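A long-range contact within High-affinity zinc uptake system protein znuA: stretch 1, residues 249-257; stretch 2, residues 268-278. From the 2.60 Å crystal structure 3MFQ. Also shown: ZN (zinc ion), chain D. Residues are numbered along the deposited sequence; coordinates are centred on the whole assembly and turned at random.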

# COMPACT_ATOMS: atom_id res chain seq x y z
N LYS A 249 -0.05 -15.29 -7.41
CA LYS A 249 -0.85 -15.29 -6.20
C LYS A 249 -0.15 -14.50 -5.11
O LYS A 249 0.32 -15.07 -4.13
N GLU A 250 -0.09 -13.19 -5.29
CA GLU A 250 0.57 -12.33 -4.32
C GLU A 250 -0.25 -11.08 -4.06
O GLU A 250 -0.80 -10.48 -4.99
N LEU A 251 -0.33 -10.69 -2.80
CA LEU A 251 -0.95 -9.43 -2.43
C LEU A 251 0.05 -8.30 -2.64
O LEU A 251 1.25 -8.48 -2.42
N PHE A 252 -0.43 -7.14 -3.06
CA PHE A 252 0.42 -5.97 -3.17
C PHE A 252 0.17 -5.09 -1.96
O PHE A 252 -0.95 -4.64 -1.73
N SER A 253 1.22 -4.84 -1.18
CA SER A 253 1.10 -3.99 -0.01
C SER A 253 1.86 -2.69 -0.21
O SER A 253 1.30 -1.60 -0.08
N ASP A 254 3.14 -2.81 -0.54
CA ASP A 254 4.02 -1.65 -0.63
C ASP A 254 4.39 -1.31 -2.06
O ASP A 254 5.37 -0.60 -2.29
N SER A 255 3.62 -1.80 -3.02
CA SER A 255 3.91 -1.53 -4.42
C SER A 255 2.83 -2.05 -5.35
O SER A 255 2.16 -3.03 -5.05
N LEU A 256 2.67 -1.37 -6.48
CA LEU A 256 1.84 -1.87 -7.57
C LEU A 256 2.62 -2.93 -8.33
O LEU A 256 3.72 -3.31 -7.93
N ALA A 257 2.06 -3.40 -9.44
CA ALA A 257 2.75 -4.36 -10.30
C ALA A 257 3.45 -3.62 -11.43
O ALA A 257 3.04 -2.53 -11.82
N ASP A 268 -6.82 -1.67 -10.13
CA ASP A 268 -6.64 -3.06 -10.53
C ASP A 268 -5.86 -3.84 -9.47
O ASP A 268 -6.20 -4.97 -9.15
N MET A 269 -4.83 -3.21 -8.92
CA MET A 269 -4.08 -3.81 -7.82
C MET A 269 -5.03 -4.11 -6.67
O MET A 269 -4.89 -5.11 -5.98
N TYR A 270 -6.01 -3.23 -6.49
CA TYR A 270 -6.97 -3.39 -5.41
C TYR A 270 -7.87 -4.59 -5.64
O TYR A 270 -8.03 -5.44 -4.77
N LYS A 271 -8.46 -4.65 -6.83
CA LYS A 271 -9.35 -5.74 -7.19
C LYS A 271 -8.61 -7.06 -7.08
O LYS A 271 -9.13 -8.03 -6.53
N HIS A 272 -7.40 -7.09 -7.62
CA HIS A 272 -6.55 -8.28 -7.55
C HIS A 272 -6.42 -8.78 -6.12
O HIS A 272 -6.61 -9.96 -5.84
N ASN A 273 -6.10 -7.87 -5.20
CA ASN A 273 -5.98 -8.22 -3.80
C ASN A 273 -7.29 -8.80 -3.26
O ASN A 273 -7.30 -9.85 -2.63
N VAL A 274 -8.39 -8.10 -3.52
CA VAL A 274 -9.70 -8.51 -3.03
C VAL A 274 -10.12 -9.88 -3.53
O VAL A 274 -10.47 -10.75 -2.73
N LYS A 275 -10.10 -10.08 -4.85
CA LYS A 275 -10.47 -11.37 -5.42
C LYS A 275 -9.66 -12.50 -4.79
O LYS A 275 -10.17 -13.58 -4.52
N LEU A 276 -8.38 -12.23 -4.56
CA LEU A 276 -7.47 -13.22 -4.01
C LEU A 276 -7.93 -13.67 -2.63
O LEU A 276 -7.91 -14.85 -2.30
N MET A 277 -8.35 -12.70 -1.81
CA MET A 277 -8.78 -12.99 -0.46
C MET A 277 -10.05 -13.84 -0.44
O MET A 277 -10.15 -14.81 0.31
N VAL A 278 -11.01 -13.47 -1.28
CA VAL A 278 -12.29 -14.17 -1.30
C VAL A 278 -12.10 -15.62 -1.71
O VAL A 278 -12.75 -16.51 -1.17

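An extended, irregular segment lies along one side of a helix, pinned by three hydrogen bonds between helix side chains and its backbone and sealed by apolar packing around them. The helix reads out its inward positions at the familiar spacing of three and four: Met269, His272 and Leu276 point their CA-to-CB bonds toward the segment, while Asn273 and Met277 leave sideways and bring their ends nearer.

Asn273 is the central polar device. With chi1 in m and chi2 near 0°, its amide addresses both backbone groups of Phe252: Phe252 N donates to Asn273 OD1 at 3.0 Å, and Asn273 ND2 donates to Phe252 O at 2.9 Å. In a segment with no regular strand, one side chain thus meets both groups. The preceding helix residue, His272, chi1 t, gives NE2 to Glu250 O at 2.8 Å, with the acceptor near the ring plane. Glu250 itself points away, so its contribution here comes from the backbone.

Phe252, chi1 m, points toward the helix and packs against Met269 and His272. Phe252 CE2 sits 3.2 Å from His272 CD2, over one face of the imidazole; the two rings meet obliquely, planes at 44°. Phe252 CD2 also reaches Met269 CG at 3.3 Å. Met269, t at chi1 and m at chi2 and chi3, carries its CE on to Leu256 CD1, 3.8 Å away. Leu256, with chi1 -91° and chi2 34° both between wells, starts sideways and brings its end nearer.

At the other end Leu251 (m, t) places CD2 3.6 Å from Leu276 CD2 and 4.0 Å from Met277 CE, the latter at the tip of an m, t, t chain. Lys249 points its CA-to-CB bond away, yet its CB lies 4.4 Å from Leu276 CD1.

Between Phe252 and Leu256, the residues Ser253, Asp254 and Ser255 make no contact with this part of the helix. Asp254 instead binds the zinc ion through OD1 and OD2, each 2.4 Å from ZN, with the remaining ligands elsewhere in the structure.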

# COMPACT_ATOMS: atom_id res chain seq x y z
CB LYS A 249 -1.10 -16.71 -5.72
CG LYS A 249 -1.74 -17.61 -6.74
CD LYS A 249 -1.78 -19.03 -6.22
CE LYS A 249 -2.49 -19.96 -7.19
NZ LYS A 249 -2.49 -21.36 -6.70
CB GLU A 250 1.96 -11.94 -4.81
CG GLU A 250 2.98 -13.06 -4.78
CD GLU A 250 4.33 -12.63 -5.32
OE1 GLU A 250 4.36 -11.68 -6.13
OE2 GLU A 250 5.35 -13.22 -4.92
CB LEU A 251 -1.40 -9.45 -0.97
CG LEU A 251 -2.51 -10.43 -0.57
CD1 LEU A 251 -2.74 -10.39 0.93
CD2 LEU A 251 -3.79 -10.11 -1.31
CB PHE A 252 0.12 -5.19 -4.45
CG PHE A 252 0.16 -6.03 -5.69
CD1 PHE A 252 1.36 -6.42 -6.25
CD2 PHE A 252 -1.02 -6.42 -6.31
CE1 PHE A 252 1.40 -7.18 -7.39
CE2 PHE A 252 -0.99 -7.18 -7.46
CZ PHE A 252 0.22 -7.57 -8.00
CB SER A 253 1.61 -4.71 1.24
OG SER A 253 3.02 -4.80 1.23
CB ASP A 254 5.28 -1.88 0.20
CG ASP A 254 4.99 -2.01 1.68
OD1 ASP A 254 3.91 -1.55 2.11
OD2 ASP A 254 5.83 -2.56 2.41
CB SER A 255 5.25 -2.15 -4.82
OG SER A 255 5.51 -1.96 -6.20
CB LEU A 256 1.47 -0.74 -8.52
CG LEU A 256 0.17 0.02 -8.23
CD1 LEU A 256 -0.09 0.11 -6.74
CD2 LEU A 256 0.21 1.40 -8.87
CB ALA A 257 1.77 -5.38 -10.85
CB ASP A 268 -5.94 -3.15 -11.89
CG ASP A 268 -6.83 -2.69 -13.03
OD1 ASP A 268 -8.04 -2.51 -12.80
OD2 ASP A 268 -6.31 -2.50 -14.15
CB MET A 269 -2.97 -2.87 -7.36
CG MET A 269 -2.25 -3.32 -6.10
SD MET A 269 -3.13 -2.91 -4.58
CE MET A 269 -3.04 -1.13 -4.60
CB TYR A 270 -7.84 -2.14 -5.30
CG TYR A 270 -8.14 -1.72 -3.89
CD1 TYR A 270 -8.89 -2.53 -3.06
CD2 TYR A 270 -7.69 -0.51 -3.40
CE1 TYR A 270 -9.18 -2.15 -1.77
CE2 TYR A 270 -7.97 -0.12 -2.10
CZ TYR A 270 -8.71 -0.95 -1.30
OH TYR A 270 -9.01 -0.58 -0.00
CB LYS A 271 -9.90 -5.55 -8.60
CG LYS A 271 -10.76 -4.31 -8.78
CD LYS A 271 -11.28 -4.21 -10.20
CE LYS A 271 -12.14 -2.97 -10.39
NZ LYS A 271 -12.66 -2.86 -11.78
CB HIS A 272 -5.17 -7.97 -8.12
CG HIS A 272 -4.16 -9.05 -7.87
ND1 HIS A 272 -3.90 -10.05 -8.78
CD2 HIS A 272 -3.35 -9.28 -6.81
CE1 HIS A 272 -2.97 -10.85 -8.29
NE2 HIS A 272 -2.62 -10.41 -7.10
CB ASN A 273 -5.55 -7.01 -2.97
CG ASN A 273 -4.07 -6.70 -3.12
OD1 ASN A 273 -3.36 -7.37 -3.86
ND2 ASN A 273 -3.61 -5.68 -2.40
CB VAL A 274 -10.77 -7.47 -3.39
CG1 VAL A 274 -12.15 -8.05 -3.16
CG2 VAL A 274 -10.58 -6.20 -2.58
CB LYS A 275 -10.26 -11.38 -6.94
CG LYS A 275 -11.24 -10.52 -7.74
CD LYS A 275 -11.10 -10.80 -9.23
CE LYS A 275 -11.97 -9.87 -10.07
NZ LYS A 275 -11.91 -10.21 -11.52
CB LEU A 276 -6.05 -12.65 -3.94
CG LEU A 276 -4.93 -13.64 -3.62
CD1 LEU A 276 -4.88 -14.74 -4.66
CD2 LEU A 276 -3.60 -12.92 -3.54
CB MET A 277 -9.02 -11.69 0.31
CG MET A 277 -7.80 -10.79 0.37
SD MET A 277 -8.13 -9.26 1.27
CE MET A 277 -6.56 -8.43 1.09
CB VAL A 278 -13.31 -13.49 -2.23
CG1 VAL A 278 -13.34 -11.99 -1.99
CG2 VAL A 278 -13.00 -13.79 -3.69
ZN ZN D . 4.63 -2.00 4.35